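Local structure of protein archease (Thermotoga maritima, 1J5U) at residues A[56-61]-A[77-82]; A[67-72]-A[119-124]. The protein probably activates the RNA ligase RtcB during tRNA splicing by promoting its guanylylation, and binds a calcium ion. All coordinates share one frame; numbering follows the deposited sequence.

Contact 1 (A[56-61]-A[77-82])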
ATOM      1  N   LYS A  56       6.128 -12.064  11.178  1.00 23.58           N
ATOM      2  CA  LYS A  56       7.124 -11.080  11.569  1.00 23.27           C
ATOM      3  C   LYS A  56       6.332  -9.796  11.837  1.00 23.95           C
ATOM      4  O   LYS A  56       5.316  -9.548  11.169  1.00 24.18           O
ATOM      5  CB  LYS A  56       8.100 -10.906  10.407  1.00 24.78           C
ATOM      6  CG  LYS A  56       8.877  -9.635  10.369  1.00 26.72           C
ATOM      7  CD  LYS A  56       9.863  -9.663   9.211  1.00 26.73           C
ATOM      8  CE  LYS A  56       9.994  -8.289   8.583  1.00 24.88           C
ATOM      9  NZ  LYS A  56      11.307  -8.105   7.911  1.00 22.01           N
ATOM     10  N   GLU A  57       6.765  -8.981  12.792  1.00 21.84           N
ATOM     11  CA  GLU A  57       6.019  -7.763  13.067  1.00 21.41           C
ATOM     12  C   GLU A  57       6.872  -6.499  13.189  1.00 20.55           C
ATOM     13  O   GLU A  57       8.022  -6.541  13.630  1.00 21.06           O
ATOM     14  CB  GLU A  57       5.172  -7.954  14.338  1.00 23.33           C
ATOM     15  CG  GLU A  57       4.288  -9.180  14.303  1.00 23.38           C
ATOM     16  CD  GLU A  57       3.518  -9.412  15.590  1.00 21.76           C
ATOM     17  OE1 GLU A  57       4.097  -9.337  16.700  1.00 18.92           O
ATOM     18  OE2 GLU A  57       2.321  -9.702  15.484  1.00 22.59           O
ATOM     19  N   LYS A  58       6.285  -5.365  12.805  1.00 19.20           N
ATOM     20  CA  LYS A  58       6.951  -4.072  12.880  1.00 18.59           C
ATOM     21  C   LYS A  58       5.935  -3.055  13.366  1.00 19.17           C
ATOM     22  O   LYS A  58       4.722  -3.267  13.234  1.00 18.36           O
ATOM     23  CB  LYS A  58       7.476  -3.636  11.506  1.00 18.54           C
ATOM     24  CG  LYS A  58       8.485  -4.590  10.910  1.00 20.39           C
ATOM     25  CD  LYS A  58       8.922  -4.141   9.521  1.00 20.41           C
ATOM     26  CE  LYS A  58       9.788  -2.889   9.586  1.00 20.40           C
ATOM     27  NZ  LYS A  58      10.321  -2.523   8.213  1.00 21.07           N
HETATM   28  N   MSE A  59       6.441  -1.961  13.928  1.00 16.95           N
HETATM   29  CA  MSE A  59       5.612  -0.883  14.440  1.00 18.87           C
HETATM   30  C   MSE A  59       5.667   0.318  13.490  1.00 17.89           C
HETATM   31  O   MSE A  59       6.705   0.610  12.891  1.00 17.57           O
HETATM   32  CB  MSE A  59       6.113  -0.390  15.808  1.00 19.71           C
HETATM   33  CG  MSE A  59       6.110  -1.399  16.937  1.00 21.62           C
HETATM   34 SE   MSE A  59       4.372  -2.119  17.412  1.00 29.43          SE
HETATM   35  CE  MSE A  59       3.386  -0.559  17.337  1.00 11.49           C
ATOM     36  N   TYR A  60       4.545   1.008  13.380  1.00 16.98           N
ATOM     37  CA  TYR A  60       4.459   2.212  12.568  1.00 17.94           C
ATOM     38  C   TYR A  60       3.697   3.237  13.381  1.00 18.67           C
ATOM     39  O   TYR A  60       2.810   2.892  14.158  1.00 18.59           O
ATOM     40  CB  TYR A  60       3.707   1.936  11.262  1.00 15.51           C
ATOM     41  CG  TYR A  60       4.425   0.986  10.364  1.00 13.55           C
ATOM     42  CD1 TYR A  60       5.428   1.436   9.512  1.00 14.77           C
ATOM     43  CD2 TYR A  60       4.118  -0.370  10.371  1.00 11.95           C
ATOM     44  CE1 TYR A  60       6.107   0.566   8.692  1.00 13.45           C
ATOM     45  CE2 TYR A  60       4.802  -1.261   9.548  1.00 14.25           C
ATOM     46  CZ  TYR A  60       5.795  -0.779   8.714  1.00 12.83           C
ATOM     47  OH  TYR A  60       6.482  -1.649   7.916  1.00 13.75           O
ATOM     48  N   PRO A  61       4.047   4.518  13.234  1.00 19.97           N
ATOM     49  CA  PRO A  61       3.335   5.544  13.988  1.00 19.96           C
ATOM     50  C   PRO A  61       1.903   5.725  13.473  1.00 21.31           C
ATOM     51  O   PRO A  61       1.652   5.726  12.252  1.00 20.71           O
ATOM     52  CB  PRO A  61       4.194   6.788  13.767  1.00 21.01           C
ATOM     53  CG  PRO A  61       4.774   6.543  12.392  1.00 21.32           C
ATOM     54  CD  PRO A  61       5.177   5.091  12.485  1.00 21.21           C
ATOM     55  N   ILE A  77       6.058  -2.149   0.863  1.00 15.57           N
ATOM     56  CA  ILE A  77       6.536  -2.550  -0.461  1.00 16.04           C
ATOM     57  C   ILE A  77       8.009  -3.010  -0.344  1.00 16.23           C
ATOM     58  O   ILE A  77       8.422  -3.952  -1.007  1.00 17.48           O
ATOM     59  CB  ILE A  77       6.396  -1.377  -1.459  1.00 16.60           C
ATOM     60  CG1 ILE A  77       4.900  -1.208  -1.811  1.00 16.95           C
ATOM     61  CG2 ILE A  77       7.252  -1.635  -2.720  1.00 20.20           C
ATOM     62  CD1 ILE A  77       4.502   0.175  -2.363  1.00 18.35           C
ATOM     63  N   LEU A  78       8.779  -2.354   0.515  1.00 18.52           N
ATOM     64  CA  LEU A  78      10.180  -2.726   0.727  1.00 19.30           C
ATOM     65  C   LEU A  78      10.170  -4.115   1.352  1.00 19.93           C
ATOM     66  O   LEU A  78      10.899  -5.003   0.912  1.00 20.31           O
ATOM     67  CB  LEU A  78      10.887  -1.725   1.657  1.00 20.90           C
ATOM     68  CG  LEU A  78      12.351  -2.016   2.064  1.00 22.19           C
ATOM     69  CD1 LEU A  78      13.266  -2.151   0.815  1.00 21.75           C
ATOM     70  CD2 LEU A  78      12.850  -0.885   2.954  1.00 22.56           C
ATOM     71  N   GLU A  79       9.326  -4.316   2.361  1.00 18.42           N
ATOM     72  CA  GLU A  79       9.238  -5.623   3.000  1.00 18.19           C
ATOM     73  C   GLU A  79       8.818  -6.687   1.999  1.00 20.12           C
ATOM     74  O   GLU A  79       9.308  -7.842   2.043  1.00 19.72           O
ATOM     75  CB  GLU A  79       8.246  -5.593   4.177  1.00 15.02           C
ATOM     76  CG  GLU A  79       8.801  -4.907   5.428  1.00 17.08           C
ATOM     77  CD  GLU A  79      10.007  -5.644   5.995  1.00 16.87           C
ATOM     78  OE1 GLU A  79      10.060  -6.886   5.850  1.00 18.49           O
ATOM     79  OE2 GLU A  79      10.884  -4.979   6.590  1.00 18.93           O
ATOM     80  N   ILE A  80       7.893  -6.328   1.105  1.00 20.46           N
ATOM     81  CA  ILE A  80       7.448  -7.299   0.111  1.00 20.29           C
ATOM     82  C   ILE A  80       8.664  -7.713  -0.747  1.00 20.27           C
ATOM     83  O   ILE A  80       8.828  -8.892  -1.057  1.00 20.11           O
ATOM     84  CB  ILE A  80       6.308  -6.732  -0.784  1.00 21.29           C
ATOM     85  CG1 ILE A  80       4.975  -6.781  -0.013  1.00 21.51           C
ATOM     86  CG2 ILE A  80       6.172  -7.572  -2.094  1.00 19.70           C
ATOM     87  CD1 ILE A  80       3.816  -6.113  -0.735  1.00 22.09           C
ATOM     88  N   SER A  81       9.520  -6.763  -1.113  1.00 21.46           N
ATOM     89  CA  SER A  81      10.708  -7.111  -1.908  1.00 23.99           C
ATOM     90  C   SER A  81      11.645  -8.010  -1.101  1.00 26.29           C
ATOM     91  O   SER A  81      12.520  -8.664  -1.662  1.00 26.88           O
ATOM     92  CB  SER A  81      11.469  -5.856  -2.386  1.00 24.97           C
ATOM     93  OG  SER A  81      12.203  -5.209  -1.355  1.00 25.01           O
ATOM     94  N   LYS A  82      11.457  -8.055   0.217  1.00 25.59           N
ATOM     95  CA  LYS A  82      12.294  -8.895   1.070  1.00 26.18           C
ATOM     96  C   LYS A  82      11.603 -10.213   1.354  1.00 24.46           C
ATOM     97  O   LYS A  82      12.093 -11.027   2.132  1.00 26.49           O
ATOM     98  CB  LYS A  82      12.608  -8.181   2.395  1.00 27.14           C
ATOM     99  CG  LYS A  82      13.501  -6.961   2.229  1.00 30.38           C
ATOM    100  CD  LYS A  82      13.807  -6.292   3.558  1.00 33.92           C
ATOM    101  CE  LYS A  82      14.749  -5.108   3.366  1.00 34.72           C
ATOM    102  NZ  LYS A  82      15.053  -4.432   4.670  1.00 37.70           N
TER
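Lys-58 on the extended segment 56-61 and Glu-79 on the helical segment 77-82 mark the nearest backbone approach, with Lys-58 CA and Glu-79 CA 10.3 Å apart. At that separation main chains cannot meet, and the two segments are joined by long polar side chains. Lys-56 and Lys-58, two residues apart on the strand, both send their CB toward the helix, and both reach the one carboxylate of Glu-79. Lys-56 NZ bonds to Glu-79 OE1 at 2.7 Å, on the syn side and 29° out of the carboxylate plane. Lys-58 comes from the opposite direction to Glu-79, its NZ 3.0 Å from Glu-79 OE2 on the anti side and 27° off the plane. Each oxygen has one bonded ammonium group, an arrangement that probably limits rotation of the carboxylate. Glu-79 bends at chi2 (-63°), which carries its carboxylate to where the two ammonium groups converge. The paired charges probably offset much of the cost of burying Glu-79. With an alanine here in place of Glu-79, Lys-56 NZ would probably lose its carboxylate mate and Lys-58 would be left to Asp-75. Asp-75, one turn earlier on the helix, is the stronger partner of Lys-58 NZ, and its OD1 also bonds Tyr-60 OH. Trp-84 adds a cation-pi contact with Lys-56 and touches Glu-79. Backbone bonds from Lys-56, Lys-58 and Tyr-60 to strand 95-105 place strand 54-61 in its antiparallel sheet, while Ile-77 and Ile-80 turn to helix 32-47, so helix 66-81 lies between that helix and the strand.

Contact 2 (A[67-72]-A[119-124])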
ATOM      1  N   ASP A  67       1.651  11.886   4.651  1.00 18.83           N
ATOM      2  CA  ASP A  67       3.067  11.551   4.755  1.00 18.45           C
ATOM      3  C   ASP A  67       3.290  10.233   5.488  1.00 17.03           C
ATOM      4  O   ASP A  67       4.073   9.395   5.039  1.00 18.47           O
ATOM      5  CB  ASP A  67       3.860  12.648   5.484  1.00 22.34           C
ATOM      6  CG  ASP A  67       4.071  13.898   4.630  1.00 25.38           C
ATOM      7  OD1 ASP A  67       4.024  13.796   3.389  1.00 25.96           O
ATOM      8  OD2 ASP A  67       4.295  14.977   5.211  1.00 27.28           O
ATOM      9  N   ALA A  68       2.619  10.048   6.620  1.00 16.42           N
ATOM     10  CA  ALA A  68       2.793   8.811   7.381  1.00 17.85           C
ATOM     11  C   ALA A  68       2.256   7.649   6.554  1.00 16.20           C
ATOM     12  O   ALA A  68       2.833   6.566   6.564  1.00 16.04           O
ATOM     13  CB  ALA A  68       2.053   8.880   8.731  1.00 15.75           C
ATOM     14  N   PHE A  69       1.144   7.885   5.851  1.00 15.95           N
ATOM     15  CA  PHE A  69       0.540   6.853   5.011  1.00 15.15           C
ATOM     16  C   PHE A  69       1.534   6.421   3.937  1.00 15.09           C
ATOM     17  O   PHE A  69       1.771   5.230   3.724  1.00 15.14           O
ATOM     18  CB  PHE A  69      -0.745   7.375   4.369  1.00 13.41           C
ATOM     19  CG  PHE A  69      -1.531   6.306   3.628  1.00 14.80           C
ATOM     20  CD1 PHE A  69      -1.413   6.162   2.255  1.00 13.34           C
ATOM     21  CD2 PHE A  69      -2.436   5.490   4.313  1.00 13.75           C
ATOM     22  CE1 PHE A  69      -2.206   5.224   1.552  1.00 13.71           C
ATOM     23  CE2 PHE A  69      -3.219   4.562   3.636  1.00 14.20           C
ATOM     24  CZ  PHE A  69      -3.108   4.431   2.237  1.00 11.19           C
ATOM     25  N   PHE A  70       2.108   7.412   3.269  1.00 15.30           N
ATOM     26  CA  PHE A  70       3.110   7.211   2.225  1.00 17.23           C
ATOM     27  C   PHE A  70       4.304   6.416   2.758  1.00 16.99           C
ATOM     28  O   PHE A  70       4.709   5.418   2.156  1.00 16.83           O
ATOM     29  CB  PHE A  70       3.554   8.594   1.689  1.00 18.41           C
ATOM     30  CG  PHE A  70       4.643   8.543   0.651  1.00 20.68           C
ATOM     31  CD1 PHE A  70       5.995   8.460   1.030  1.00 20.72           C
ATOM     32  CD2 PHE A  70       4.324   8.583  -0.705  1.00 19.23           C
ATOM     33  CE1 PHE A  70       7.018   8.417   0.065  1.00 22.35           C
ATOM     34  CE2 PHE A  70       5.327   8.539  -1.688  1.00 20.97           C
ATOM     35  CZ  PHE A  70       6.683   8.454  -1.311  1.00 22.89           C
ATOM     36  N   ASP A  71       4.879   6.855   3.884  1.00 16.23           N
ATOM     37  CA  ASP A  71       6.005   6.141   4.473  1.00 16.76           C
ATOM     38  C   ASP A  71       5.665   4.709   4.852  1.00 16.14           C
ATOM     39  O   ASP A  71       6.467   3.804   4.690  1.00 16.24           O
ATOM     40  CB  ASP A  71       6.495   6.837   5.753  1.00 18.97           C
ATOM     41  CG  ASP A  71       7.139   8.170   5.470  1.00 20.41           C
ATOM     42  OD1 ASP A  71       7.457   8.414   4.297  1.00 20.95           O
ATOM     43  OD2 ASP A  71       7.329   8.955   6.416  1.00 25.47           O
ATOM     44  N   THR A  72       4.482   4.513   5.409  1.00 15.71           N
ATOM     45  CA  THR A  72       4.076   3.176   5.840  1.00 15.08           C
ATOM     46  C   THR A  72       3.867   2.202   4.684  1.00 14.93           C
ATOM     47  O   THR A  72       4.385   1.090   4.682  1.00 15.26           O
ATOM     48  CB  THR A  72       2.775   3.255   6.666  1.00 14.25           C
ATOM     49  OG1 THR A  72       3.002   4.064   7.825  1.00 16.36           O
ATOM     50  CG2 THR A  72       2.315   1.866   7.113  1.00 14.72           C
ATOM     51  N   LEU A 119      -2.801  11.821  -3.657  1.00 18.43           N
ATOM     52  CA  LEU A 119      -2.914  11.343  -2.273  1.00 18.45           C
ATOM     53  C   LEU A 119      -3.397  12.513  -1.420  1.00 19.65           C
ATOM     54  O   LEU A 119      -2.653  13.468  -1.207  1.00 21.25           O
ATOM     55  CB  LEU A 119      -1.546  10.864  -1.767  1.00 19.04           C
ATOM     56  CG  LEU A 119      -1.532  10.142  -0.414  1.00 17.68           C
ATOM     57  CD1 LEU A 119      -2.599   9.013  -0.417  1.00 16.98           C
ATOM     58  CD2 LEU A 119      -0.132   9.571  -0.155  1.00 17.64           C
ATOM     59  N   LYS A 120      -4.647  12.453  -0.961  1.00 19.33           N
ATOM     60  CA  LYS A 120      -5.250  13.512  -0.144  1.00 21.51           C
ATOM     61  C   LYS A 120      -6.471  12.952   0.588  1.00 21.19           C
ATOM     62  O   LYS A 120      -7.468  12.595  -0.047  1.00 18.72           O
ATOM     63  CB  LYS A 120      -5.704  14.685  -1.036  1.00 24.50           C
ATOM     64  CG  LYS A 120      -6.386  15.841  -0.311  1.00 27.43           C
ATOM     65  CD  LYS A 120      -7.070  16.767  -1.336  1.00 32.37           C
ATOM     66  CE  LYS A 120      -7.544  18.106  -0.742  1.00 35.95           C
ATOM     67  NZ  LYS A 120      -8.658  17.968   0.260  1.00 39.17           N
ATOM     68  N   PHE A 121      -6.394  12.865   1.916  1.00 20.74           N
ATOM     69  CA  PHE A 121      -7.509  12.335   2.686  1.00 20.03           C
ATOM     70  C   PHE A 121      -8.682  13.320   2.668  1.00 21.80           C
ATOM     71  O   PHE A 121      -8.498  14.528   2.867  1.00 20.50           O
ATOM     72  CB  PHE A 121      -7.095  12.068   4.143  1.00 21.43           C
ATOM     73  CG  PHE A 121      -5.973  11.060   4.294  1.00 22.05           C
ATOM     74  CD1 PHE A 121      -5.897   9.944   3.467  1.00 20.15           C
ATOM     75  CD2 PHE A 121      -5.030  11.201   5.305  1.00 20.50           C
ATOM     76  CE1 PHE A 121      -4.902   8.989   3.650  1.00 19.81           C
ATOM     77  CE2 PHE A 121      -4.036  10.247   5.488  1.00 18.44           C
ATOM     78  CZ  PHE A 121      -3.971   9.147   4.666  1.00 18.27           C
ATOM     79  N   GLU A 122      -9.879  12.807   2.413  1.00 21.98           N
ATOM     80  CA  GLU A 122     -11.070  13.647   2.394  1.00 24.63           C
ATOM     81  C   GLU A 122     -12.089  13.009   3.309  1.00 25.77           C
ATOM     82  O   GLU A 122     -12.297  11.792   3.244  1.00 23.65           O
ATOM     83  CB  GLU A 122     -11.684  13.736   0.993  1.00 27.12           C
ATOM     84  CG  GLU A 122     -10.765  14.242  -0.091  1.00 33.37           C
ATOM     85  CD  GLU A 122     -11.489  14.415  -1.420  1.00 38.16           C
ATOM     86  OE1 GLU A 122     -12.419  13.618  -1.705  1.00 40.23           O
ATOM     87  OE2 GLU A 122     -11.121  15.336  -2.185  1.00 39.39           O
ATOM     88  N   ARG A 123     -12.728  13.837   4.134  1.00 25.31           N
ATOM     89  CA  ARG A 123     -13.759  13.397   5.072  1.00 29.36           C
ATOM     90  C   ARG A 123     -15.146  13.715   4.530  1.00 31.85           C
ATOM     91  O   ARG A 123     -15.388  14.826   4.044  1.00 30.15           O
ATOM     92  CB  ARG A 123     -13.621  14.107   6.415  1.00 29.99           C
ATOM     93  CG  ARG A 123     -12.533  13.625   7.304  1.00 31.67           C
ATOM     94  CD  ARG A 123     -12.599  14.421   8.619  1.00 35.34           C
ATOM     95  NE  ARG A 123     -13.957  14.429   9.173  1.00 33.64           N
ATOM     96  CZ  ARG A 123     -14.397  15.293  10.088  1.00 35.36           C
ATOM     97  NH1 ARG A 123     -13.594  16.231  10.568  1.00 34.48           N
ATOM     98  NH2 ARG A 123     -15.655  15.233  10.513  1.00 34.42           N
ATOM     99  N   ASP A 124     -16.050  12.745   4.648  1.00 32.39           N
ATOM    100  CA  ASP A 124     -17.424  12.873   4.176  1.00 36.06           C
ATOM    101  C   ASP A 124     -18.272  12.118   5.189  1.00 36.75           C
ATOM    102  O   ASP A 124     -18.472  10.912   5.065  1.00 38.04           O
ATOM    103  CB  ASP A 124     -17.562  12.225   2.796  1.00 37.91           C
ATOM    104  CG  ASP A 124     -18.934  12.434   2.181  1.00 42.48           C
ATOM    105  OD1 ASP A 124     -19.907  12.678   2.936  1.00 43.53           O
ATOM    106  OD2 ASP A 124     -19.040  12.334   0.938  1.00 43.30           O
TER
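A chi1 of -172° sets CG of Phe-69 opposite the backbone N and swings the ring from helix 66-81 toward Phe-121, whose chi1 of -61° leaves CG beside its own backbone N. The ring planes stand at 90° with centroids 5.6 Å apart: a T-shaped pair in which the edge of Phe-121 is directed at a face of Phe-69. The leading atom is Phe-121 CZ, 3.7 Å from Phe-69 CB and 3.9 Å from Phe-69 CG, so the edge bears on the root of the ring rather than its middle. Leu-119 divides its branches between two neighbours on the helix. Its CD1 comes obliquely to Phe-69 CD1 at 4.1 Å, and its CD2 lies 4.2 Å from Phe-70 CB. Phe-69 also packs on Leu-36 and Ala-39 of helix 32-47 and on Val-132 of strand 127-135, while Phe-70 stacks its ring with Tyr-116. Phe-121 N is hydrogen-bonded to Glu-66 OE2, at the start of the same helix. This is apolar helix-on-sheet packing: helix 66-81 rests against the irregular part, holding Leu-119 and Phe-121, of strand 113-124, an outer strand of the antiparallel three-stranded sheet in this archease fold of the SHS2 clan.

In the fold
Helix 66-81 is common to both contacts, whose centres lie 18 Å apart. Contact 1 uses its C-terminal end against strand 54-61 of the four-stranded sheet; contact 2 uses its N-terminal part against strand 113-124 of the three-stranded one. The helix therefore bridges two separate sheets. Both sites are partly buried, each with one buried residue among those that touch, yet their chemistry differs: contact 1 consists of ion pairs over a wide backbone gap, contact 2 of aromatic and aliphatic packing. Tyr-60 CD1 and Thr-72 CG2, 4.0 Å apart, join them directly. Contact 2 is the one nearer calcium, about 13 Å from the Phe-70 side chain.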